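Local coordinates for protein gamma-glutamyltranspeptidase (Klebsiella pneumoniae subsp. pneumoniae, PDB 5HFT) that converts oxamate to oxalate in the uric acid degradation pathway and belongs to the gamma-glutamyltransferase family, at residues 55-60 against 81-86; 260-265 against 275-280. All coordinates share one frame; numbering follows the deposited sequence.

Contact 1: 55-60 against 81-86; sequences SAIEAM and GFWLIV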
loop_
_atom_site.group_PDB
_atom_site.type_symbol
_atom_site.label_atom_id
_atom_site.label_comp_id
_atom_site.label_asym_id
_atom_site.label_seq_id
_atom_site.Cartn_x
_atom_site.Cartn_y
_atom_site.Cartn_z
ATOM N N SER A 55 0.601 11.898 15.909
ATOM C CA SER A 55 0.042 10.563 16.050
ATOM C C SER A 55 0.600 9.632 14.975
ATOM O O SER A 55 1.197 10.065 13.990
ATOM C CB SER A 55 -1.487 10.613 15.959
ATOM O OG SER A 55 -1.933 10.722 14.616
ATOM N N ALA A 56 0.394 8.327 15.169
ATOM C CA ALA A 56 0.831 7.370 14.158
ATOM C C ALA A 56 0.207 7.646 12.794
ATOM O O ALA A 56 0.812 7.322 11.764
ATOM C CB ALA A 56 0.510 5.945 14.593
ATOM N N ILE A 57 -1.015 8.189 12.753
ATOM C CA ILE A 57 -1.660 8.410 11.459
ATOM C C ILE A 57 -1.014 9.585 10.732
ATOM O O ILE A 57 -0.589 9.464 9.577
ATOM C CB ILE A 57 -3.174 8.615 11.639
ATOM C CG1 ILE A 57 -3.854 7.276 11.912
ATOM C CG2 ILE A 57 -3.766 9.218 10.387
ATOM C CD1 ILE A 57 -5.157 7.392 12.637
ATOM N N GLU A 58 -0.880 10.722 11.415
ATOM C CA GLU A 58 -0.212 11.864 10.805
ATOM C C GLU A 58 1.211 11.488 10.401
ATOM O O GLU A 58 1.709 11.921 9.354
ATOM C CB GLU A 58 -0.234 13.050 11.774
ATOM C CG GLU A 58 -1.641 13.422 12.310
ATOM C CD GLU A 58 -1.618 14.423 13.473
ATOM O OE1 GLU A 58 -1.033 14.103 14.538
ATOM O OE2 GLU A 58 -2.170 15.536 13.324
ATOM N N ALA A 59 1.876 10.661 11.209
ATOM C CA ALA A 59 3.191 10.166 10.820
ATOM C C ALA A 59 3.089 9.321 9.567
ATOM O O ALA A 59 3.984 9.359 8.716
ATOM C CB ALA A 59 3.830 9.370 11.963
ATOM N N MET A 60 2.008 8.542 9.434
ATOM C CA MET A 60 1.815 7.754 8.217
ATOM C C MET A 60 1.544 8.649 7.021
ATOM O O MET A 60 2.018 8.377 5.913
ATOM C CB MET A 60 0.656 6.778 8.364
ATOM C CG MET A 60 0.440 5.964 7.115
ATOM S SD MET A 60 1.829 4.848 6.902
ATOM C CE MET A 60 1.469 3.621 8.160
ATOM N N GLY A 81 -4.930 4.167 -2.210
ATOM C CA GLY A 81 -4.369 3.895 -0.903
ATOM C C GLY A 81 -5.331 3.125 -0.025
ATOM O O GLY A 81 -6.553 3.168 -0.203
ATOM N N PHE A 82 -4.757 2.398 0.931
ATOM C CA PHE A 82 -5.527 1.490 1.767
ATOM C C PHE A 82 -5.003 1.517 3.192
ATOM O O PHE A 82 -3.811 1.316 3.423
ATOM C CB PHE A 82 -5.476 0.062 1.212
ATOM C CG PHE A 82 -5.883 -0.048 -0.255
ATOM C CD1 PHE A 82 -4.972 0.225 -1.281
ATOM C CD2 PHE A 82 -7.167 -0.438 -0.601
ATOM C CE1 PHE A 82 -5.345 0.112 -2.614
ATOM C CE2 PHE A 82 -7.548 -0.557 -1.942
ATOM C CZ PHE A 82 -6.637 -0.280 -2.945
ATOM N N TRP A 83 -5.891 1.754 4.143
ATOM C CA TRP A 83 -5.533 1.815 5.549
ATOM C C TRP A 83 -6.249 0.720 6.322
ATOM O O TRP A 83 -7.421 0.444 6.083
ATOM C CB TRP A 83 -5.918 3.137 6.167
ATOM C CG TRP A 83 -5.347 4.313 5.516
ATOM C CD1 TRP A 83 -5.580 4.757 4.239
ATOM C CD2 TRP A 83 -4.458 5.257 6.117
ATOM N NE1 TRP A 83 -4.875 5.914 4.014
ATOM C CE2 TRP A 83 -4.174 6.238 5.149
ATOM C CE3 TRP A 83 -3.871 5.361 7.382
ATOM C CZ2 TRP A 83 -3.347 7.317 5.413
ATOM C CZ3 TRP A 83 -3.050 6.420 7.634
ATOM C CH2 TRP A 83 -2.791 7.390 6.656
ATOM N N LEU A 84 -5.531 0.113 7.250
ATOM C CA LEU A 84 -6.106 -0.621 8.365
ATOM C C LEU A 84 -5.540 0.044 9.606
ATOM O O LEU A 84 -4.321 0.211 9.718
ATOM C CB LEU A 84 -5.736 -2.099 8.307
ATOM C CG LEU A 84 -6.560 -3.062 9.139
ATOM C CD1 LEU A 84 -7.997 -2.894 8.779
ATOM C CD2 LEU A 84 -6.113 -4.471 8.829
ATOM N N ILE A 85 -6.419 0.514 10.481
ATOM C CA ILE A 85 -6.029 1.255 11.672
ATOM C C ILE A 85 -6.536 0.509 12.895
ATOM O O ILE A 85 -7.711 0.132 12.948
ATOM C CB ILE A 85 -6.568 2.690 11.647
ATOM C CG1 ILE A 85 -6.025 3.422 10.425
ATOM C CG2 ILE A 85 -6.241 3.396 12.937
ATOM C CD1 ILE A 85 -6.544 4.829 10.273
ATOM N N VAL A 86 -5.640 0.250 13.843
ATOM C CA VAL A 86 -6.015 -0.426 15.085
ATOM C C VAL A 86 -5.865 0.543 16.252
ATOM O O VAL A 86 -4.731 0.820 16.687
ATOM C CB VAL A 86 -5.167 -1.680 15.302
ATOM C CG1 VAL A 86 -5.776 -2.522 16.388
ATOM C CG2 VAL A 86 -5.078 -2.455 14.013
#
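The indole of Trp83 points its six-membered ring at the helix, and Met60 and Ile57 meet that end from opposite sides of the ring plane. Both approaches are oblique. On one side Met60 CG lies 3.6 Å from Trp83 CZ3, with Met60 CB close behind it. Met60 CG is anti to the backbone N (chi1 180°), which carries it out to the ring; the two side chains slide past each other in opposite directions. On the other side Ile57 CG2 is 4.0 Å from Trp83 CZ3. Ala137 of helix 130-144 also touches Trp83, and an aromatic ring of another protein chain meets the indole with the planes at about 45°.

Ile57 divides its branches between two partners. CG2 goes to the indole, while CG1 carries CD1 to 3.8 Å from Ile85 CD1. The two isoleucine side chains cross at about a right angle.

The first turn of helix 56-70 packs through apolar side chains against strand 80-86; segments 56-60 and 81-86 run nearly antiparallel. The strand pairs with 93-97 and, on its other edge, with a strand of the other chain. This layering of helix on sheet is consistent with the Ntn-hydrolase sandwich of the family.

Ser55, at the N-cap, and Glu58 form a capping box at the helix start. Ser55 N donates to Glu58 OE1 at 3.1 Å, nearly straight and on the anti lone pair. The return bond, from Glu58 N to Ser55 OG at 3.4 Å, is weak. Glu58 OE2 accepts from Leu149 N.

Contact 2: 260-265 against 275-280; sequences GPLTLQ and APPTQG
Leu262 carries nearly all of the contact, reaching from the start of its strand to the turn that begins helix 277-287. Its CB points at the other segment and lies 4.1 Å from Ala275 O. CG comes further in, to 3.8 Å from the same Ala275 O. From there the two methyl groups part. CD1 rests by Ala275 O and near the Pro276-Pro277 peptide, with Leu262 CD1 3.9 Å from Pro277 N. It also meets the proline ring, with Leu262 CD1 4.1 Å from Pro277 CG. CD2 turns toward the helix and packs on backbone, with Leu262 CD2 3.7 Å from Gly280 C. Both methyls stay near Ala275 O; CD1 lies toward Pro277 and CD2 toward Gly280.

Within 275-280, most of what Leu262 touches is main chain. CD2 meets Gly280 through its main chain, as glycine has no side chain. Ala275 brings its carbonyl group to the leucine, and its methyl group stays further off. The contact is one of van der Waals packing.

At the bend, Pro276 O accepts from two amides, Gln279 N and Gly280 N. Gln279 N lies 3.0 Å from Pro276 O, and Gly280 N is 3.2 Å from the same oxygen. Pro276 and Pro277 have no N-H to donate, which suits the first turn of a helix.

Leu284, further along helix 277-287, also packs on Leu262, and Gln333 touches both Leu262 and Pro277. Strands 262-266 and 269-273 form an antiparallel hairpin. The chain then turns at the two prolines, and the helix folds back on the first strand, giving a beta-hairpin followed by a packed helix.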
loop_
_atom_site.group_PDB
_atom_site.type_symbol
_atom_site.label_atom_id
_atom_site.label_comp_id
_atom_site.label_asym_id
_atom_site.label_seq_id
_atom_site.Cartn_x
_atom_site.Cartn_y
_atom_site.Cartn_z
ATOM N N GLY A 260 -15.881 -2.558 6.245
ATOM C CA GLY A 260 -15.497 -3.319 7.399
ATOM C C GLY A 260 -14.374 -4.269 7.048
ATOM O O GLY A 260 -14.336 -4.837 5.952
ATOM N N PRO A 261 -13.395 -4.402 7.939
ATOM C CA PRO A 261 -12.315 -5.351 7.695
ATOM C C PRO A 261 -12.862 -6.757 7.726
ATOM O O PRO A 261 -13.759 -7.053 8.514
ATOM C CB PRO A 261 -11.374 -5.112 8.876
ATOM C CG PRO A 261 -12.259 -4.576 9.932
ATOM C CD PRO A 261 -13.284 -3.757 9.256
ATOM N N LEU A 262 -12.345 -7.621 6.849
ATOM C CA LEU A 262 -12.570 -9.059 6.999
ATOM C C LEU A 262 -11.822 -9.548 8.233
ATOM O O LEU A 262 -10.601 -9.387 8.322
ATOM C CB LEU A 262 -12.127 -9.830 5.757
ATOM C CG LEU A 262 -13.174 -10.560 4.885
ATOM C CD1 LEU A 262 -14.246 -9.676 4.235
ATOM C CD2 LEU A 262 -12.460 -11.371 3.828
ATOM N N THR A 263 -12.549 -10.118 9.193
ATOM C CA THR A 263 -12.030 -10.437 10.520
ATOM C C THR A 263 -11.869 -11.948 10.691
ATOM O O THR A 263 -12.808 -12.701 10.416
ATOM C CB THR A 263 -12.966 -9.856 11.586
ATOM O OG1 THR A 263 -12.811 -10.571 12.818
ATOM N N LEU A 264 -10.689 -12.394 11.149
ATOM C CA LEU A 264 -10.433 -13.811 11.430
ATOM C C LEU A 264 -10.187 -14.024 12.926
ATOM O O LEU A 264 -9.228 -13.479 13.477
ATOM C CB LEU A 264 -9.226 -14.353 10.653
ATOM C CG LEU A 264 -8.789 -15.726 11.215
ATOM C CD1 LEU A 264 -9.822 -16.792 10.840
ATOM C CD2 LEU A 264 -7.394 -16.201 10.829
ATOM N N GLN A 265 -11.044 -14.833 13.570
ATOM C CA GLN A 265 -10.861 -15.259 14.957
ATOM C C GLN A 265 -10.040 -16.537 14.992
ATOM O O GLN A 265 -10.406 -17.526 14.351
ATOM C CB GLN A 265 -12.200 -15.536 15.639
ATOM C CG GLN A 265 -13.187 -14.400 15.600
ATOM C CD GLN A 265 -12.814 -13.278 16.530
ATOM O OE1 GLN A 265 -11.901 -13.407 17.356
ATOM N NE2 GLN A 265 -13.520 -12.161 16.410
ATOM N N ALA A 275 -10.186 -6.593 2.508
ATOM C CA ALA A 275 -10.503 -7.278 1.264
ATOM C C ALA A 275 -12.000 -7.599 1.195
ATOM O O ALA A 275 -12.631 -7.896 2.221
ATOM C CB ALA A 275 -9.662 -8.551 1.123
ATOM N N PRO A 276 -12.604 -7.515 0.004
ATOM C CA PRO A 276 -14.008 -7.912 -0.130
ATOM C C PRO A 276 -14.155 -9.414 0.006
ATOM O O PRO A 276 -13.212 -10.173 -0.276
ATOM C CB PRO A 276 -14.368 -7.446 -1.555
ATOM C CG PRO A 276 -13.386 -6.367 -1.861
ATOM C CD PRO A 276 -12.109 -6.780 -1.171
ATOM N N PRO A 277 -15.318 -9.890 0.468
ATOM C CA PRO A 277 -15.483 -11.326 0.779
ATOM C C PRO A 277 -15.108 -12.285 -0.341
ATOM O O PRO A 277 -14.776 -13.441 -0.057
ATOM C CB PRO A 277 -16.975 -11.428 1.106
ATOM C CG PRO A 277 -17.328 -10.077 1.633
ATOM C CD PRO A 277 -16.500 -9.098 0.850
ATOM N N THR A 278 -15.162 -11.861 -1.605
ATOM C CA THR A 278 -14.792 -12.766 -2.694
ATOM C C THR A 278 -13.282 -13.023 -2.736
ATOM O O THR A 278 -12.848 -14.175 -2.899
ATOM C CB THR A 278 -15.279 -12.199 -4.029
ATOM N N GLN A 279 -12.467 -11.972 -2.550
ATOM C CA GLN A 279 -11.016 -12.052 -2.734
ATOM C C GLN A 279 -10.265 -12.482 -1.480
ATOM O O GLN A 279 -9.176 -13.061 -1.588
ATOM C CB GLN A 279 -10.457 -10.698 -3.202
ATOM N N GLY A 280 -10.816 -12.225 -0.298
ATOM C CA GLY A 280 -10.055 -12.411 0.920
ATOM C C GLY A 280 -10.468 -13.612 1.740
ATOM O O GLY A 280 -9.778 -13.975 2.700
#

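How the contacts relate
The centres of contact 1 and contact 2 are about 19 Å apart. They come in series along the chain: contact 1 closes before contact 2 opens. They share no helix or strand. Contact 1 joins helix 56-70 to strand 80-86, within a sheet that continues into another protein chain. Contact 2 joins the hairpin 262-266/269-273 to helix 277-287, further from the centre of the chain. The two touch where Leu84 CD1 lies 4.0 Å from Pro261 CB. Leu84 belongs to the strand of contact 1, so the loop leading into the later hairpin abuts the strand that pairs with the other chain.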